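Local coordinates for probable transcriptional regulator (PDB 2ESN), which probably regulates transcription as a LysR-type factor, joining a DNA-binding helix-turn-helix domain to an effector-binding domain, at residues C[120-125]-C[298-303]. Sequence-based numbering, arbitrary orientation.
Sequences MNRLQH and IGQLKG
Arg122 and Gln300 illustrate how one long polar side chain can join two helices whose backbones stay well apart, the segment axes here 11.7 Å apart at closest approach, with 129° between their N-to-C directions. With chi1 at 177° the Arg122 chain extends away from its own backbone N and across the gap before bending at chi3. Arg122 NH1 then serves Gln300 twice: a nearly straight bond of 2.8 Å to OE1, and a weak, bent one of 3.0 Å to the backbone O. OE1 lies in the guanidinium plane, yet NH1 stands above the plane of the amide carbonyl rather than on a lone pair, and the two flat groups are turned 82° against each other. Both helices belong to the LysR substrate-binding domain, of periplasmic-binding-protein type. The closely packed side lies at Leu123, whose CD2 approaches Gln300 OE1 to 3.6 Å while the side chain also packs on Trp296 and Met297; Leu301 packs on Leu115 and Leu119 of helix 109-126 and on Leu282 of the sheet. Toward the exposed Gly303 the fit is looser: Arg122 NH2 comes only within 4.3 Å of Gly303 C, and a water accepts a weak bond from NH2 while donating to Gln300 O.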
ATOM      1  N   MET C 120      31.097   9.273  -9.693  1.00 26.89           N
ATOM      2  CA  MET C 120      31.048  10.652  -9.291  1.00 28.24           C
ATOM      3  C   MET C 120      32.387  11.396  -9.405  1.00 30.35           C
ATOM      4  O   MET C 120      32.425  12.612  -9.510  1.00 30.63           O
ATOM      5  CB  MET C 120      30.395  10.795  -7.943  1.00 28.09           C
ATOM      6  CG  MET C 120      28.904  10.183  -7.890  1.00 26.26           C
ATOM      7  SD  MET C 120      27.741  10.742  -9.103  1.00 11.75           S
ATOM      8  CE  MET C 120      27.621  12.383  -8.705  1.00 23.83           C
ATOM      9  N   ASN C 121      33.488  10.655  -9.402  1.00 31.94           N
ATOM     10  CA  ASN C 121      34.776  11.234  -9.691  1.00 32.22           C
ATOM     11  C   ASN C 121      34.735  11.917 -11.078  1.00 32.86           C
ATOM     12  O   ASN C 121      35.323  12.971 -11.240  1.00 34.08           O
ATOM     13  CB  ASN C 121      35.871  10.141  -9.711  1.00 32.40           C
ATOM     14  CG  ASN C 121      37.224  10.747 -10.013  1.00 33.04           C
ATOM     15  OD1 ASN C 121      37.778  11.527  -9.198  1.00 39.00           O
ATOM     16  ND2 ASN C 121      37.619  10.622 -11.222  1.00 26.82           N
ATOM     17  N   ARG C 122      34.125  11.245 -12.063  1.00 31.18           N
ATOM     18  CA  ARG C 122      33.953  11.772 -13.385  1.00 32.93           C
ATOM     19  C   ARG C 122      32.813  12.835 -13.409  1.00 33.95           C
ATOM     20  O   ARG C 122      33.014  13.984 -13.830  1.00 33.91           O
ATOM     21  CB  ARG C 122      33.630  10.622 -14.364  1.00 32.00           C
ATOM     22  CG  ARG C 122      33.358  11.119 -15.791  1.00 33.84           C
ATOM     23  CD  ARG C 122      32.649  10.047 -16.640  1.00 32.52           C
ATOM     24  NE  ARG C 122      33.516   8.885 -16.849  1.00 30.68           N
ATOM     25  CZ  ARG C 122      33.145   7.810 -17.545  1.00 34.18           C
ATOM     26  NH1 ARG C 122      31.913   7.750 -18.061  1.00 32.19           N
ATOM     27  NH2 ARG C 122      33.991   6.792 -17.694  1.00 35.66           N
ATOM     28  N   LEU C 123      31.607  12.437 -12.984  1.00 31.79           N
ATOM     29  CA  LEU C 123      30.403  13.305 -13.114  1.00 31.88           C
ATOM     30  C   LEU C 123      30.466  14.640 -12.434  1.00 31.53           C
ATOM     31  O   LEU C 123      29.874  15.653 -12.939  1.00 29.67           O
ATOM     32  CB  LEU C 123      29.107  12.546 -12.763  1.00 32.75           C
ATOM     33  CG  LEU C 123      28.772  11.310 -13.633  1.00 32.70           C
ATOM     34  CD1 LEU C 123      27.290  10.856 -13.404  1.00 30.54           C
ATOM     35  CD2 LEU C 123      29.008  11.500 -15.125  1.00 29.59           C
ATOM     36  N   GLN C 124      31.175  14.719 -11.308  1.00 30.62           N
ATOM     37  CA  GLN C 124      31.405  16.029 -10.684  1.00 30.09           C
ATOM     38  C   GLN C 124      32.008  17.079 -11.680  1.00 30.59           C
ATOM     39  O   GLN C 124      31.806  18.256 -11.518  1.00 31.76           O
ATOM     40  CB  GLN C 124      32.294  15.944  -9.413  1.00 29.14           C
ATOM     41  CG  GLN C 124      33.725  15.625  -9.761  1.00 30.29           C
ATOM     42  CD  GLN C 124      34.624  15.403  -8.592  1.00 26.47           C
ATOM     43  OE1 GLN C 124      34.440  15.931  -7.506  1.00 27.20           O
ATOM     44  NE2 GLN C 124      35.600  14.527  -8.806  1.00 27.34           N
ATOM     45  N   HIS C 125      32.731  16.624 -12.688  1.00 30.81           N
ATOM     46  CA  HIS C 125      33.375  17.502 -13.676  1.00 30.56           C
ATOM     47  C   HIS C 125      32.513  17.565 -14.905  1.00 30.75           C
ATOM     48  O   HIS C 125      32.246  18.632 -15.388  1.00 29.95           O
ATOM     49  CB  HIS C 125      34.796  16.978 -14.079  1.00 30.22           C
ATOM     50  CG  HIS C 125      35.787  16.981 -12.944  1.00 27.68           C
ATOM     51  ND1 HIS C 125      36.147  18.135 -12.283  1.00 34.23           N
ATOM     52  CD2 HIS C 125      36.388  15.962 -12.279  1.00 24.19           C
ATOM     53  CE1 HIS C 125      36.994  17.837 -11.302  1.00 34.40           C
ATOM     54  NE2 HIS C 125      37.152  16.523 -11.284  1.00 29.63           N
ATOM     55  N   ILE C 298      23.357   4.980 -19.162  1.00 40.64           N
ATOM     56  CA  ILE C 298      23.773   3.654 -19.602  1.00 39.85           C
ATOM     57  C   ILE C 298      25.166   3.703 -20.264  1.00 40.50           C
ATOM     58  O   ILE C 298      26.043   2.920 -19.938  1.00 39.77           O
ATOM     59  CB  ILE C 298      22.769   3.017 -20.551  1.00 40.94           C
ATOM     60  CG1 ILE C 298      21.535   2.531 -19.789  1.00 40.37           C
ATOM     61  CG2 ILE C 298      23.373   1.799 -21.198  1.00 40.13           C
ATOM     62  CD1 ILE C 298      20.322   2.288 -20.707  1.00 45.14           C
ATOM     63  N   GLY C 299      25.377   4.639 -21.189  1.00 41.98           N
ATOM     64  CA  GLY C 299      26.709   4.793 -21.794  1.00 43.43           C
ATOM     65  C   GLY C 299      27.817   5.228 -20.823  1.00 43.85           C
ATOM     66  O   GLY C 299      28.988   4.883 -21.021  1.00 42.88           O
ATOM     67  N   GLN C 300      27.453   5.999 -19.788  1.00 44.82           N
ATOM     68  CA  GLN C 300      28.427   6.418 -18.786  1.00 45.32           C
ATOM     69  C   GLN C 300      29.117   5.223 -18.136  1.00 47.14           C
ATOM     70  O   GLN C 300      30.351   5.186 -18.096  1.00 47.47           O
ATOM     71  CB  GLN C 300      27.832   7.361 -17.726  1.00 45.41           C
ATOM     72  CG  GLN C 300      27.645   8.762 -18.215  1.00 42.06           C
ATOM     73  CD  GLN C 300      28.935   9.390 -18.800  1.00 42.00           C
ATOM     74  OE1 GLN C 300      29.869   9.698 -18.062  1.00 37.12           O
ATOM     75  NE2 GLN C 300      28.970   9.592 -20.132  1.00 40.74           N
ATOM     76  N   LEU C 301      28.340   4.240 -17.657  1.00 48.00           N
ATOM     77  CA  LEU C 301      28.925   3.053 -17.006  1.00 48.09           C
ATOM     78  C   LEU C 301      29.735   2.163 -17.963  1.00 50.57           C
ATOM     79  O   LEU C 301      30.556   1.349 -17.518  1.00 49.36           O
ATOM     80  CB  LEU C 301      27.861   2.234 -16.317  1.00 47.83           C
ATOM     81  CG  LEU C 301      27.490   2.673 -14.902  1.00 46.92           C
ATOM     82  CD1 LEU C 301      27.015   4.096 -14.900  1.00 43.15           C
ATOM     83  CD2 LEU C 301      26.441   1.736 -14.241  1.00 47.24           C
ATOM     84  N   LYS C 302      29.539   2.370 -19.267  1.00 52.45           N
ATOM     85  CA  LYS C 302      30.066   1.455 -20.260  1.00 55.79           C
ATOM     86  C   LYS C 302      31.551   1.370 -20.164  1.00 56.50           C
ATOM     87  O   LYS C 302      32.067   0.300 -19.829  1.00 58.44           O
ATOM     88  CB  LYS C 302      29.531   1.721 -21.695  1.00 56.12           C
ATOM     89  CG  LYS C 302      28.381   0.709 -22.024  1.00 58.24           C
ATOM     90  CD  LYS C 302      27.313   1.166 -23.055  1.00 57.55           C
ATOM     91  CE  LYS C 302      26.196   0.087 -23.101  1.00 60.67           C
ATOM     92  NZ  LYS C 302      24.804   0.489 -23.640  1.00 63.29           N
ATOM     93  N   GLY C 303      32.252   2.482 -20.373  1.00 55.63           N
ATOM     94  CA  GLY C 303      33.704   2.415 -20.236  1.00 54.60           C
ATOM     95  C   GLY C 303      34.235   2.678 -18.826  1.00 53.44           C
ATOM     96  O   GLY C 303      35.453   2.611 -18.615  1.00 52.15           O
TER
HETATM   97  O   HOH W   1      32.533   6.122 -20.365  1.00 48.80           O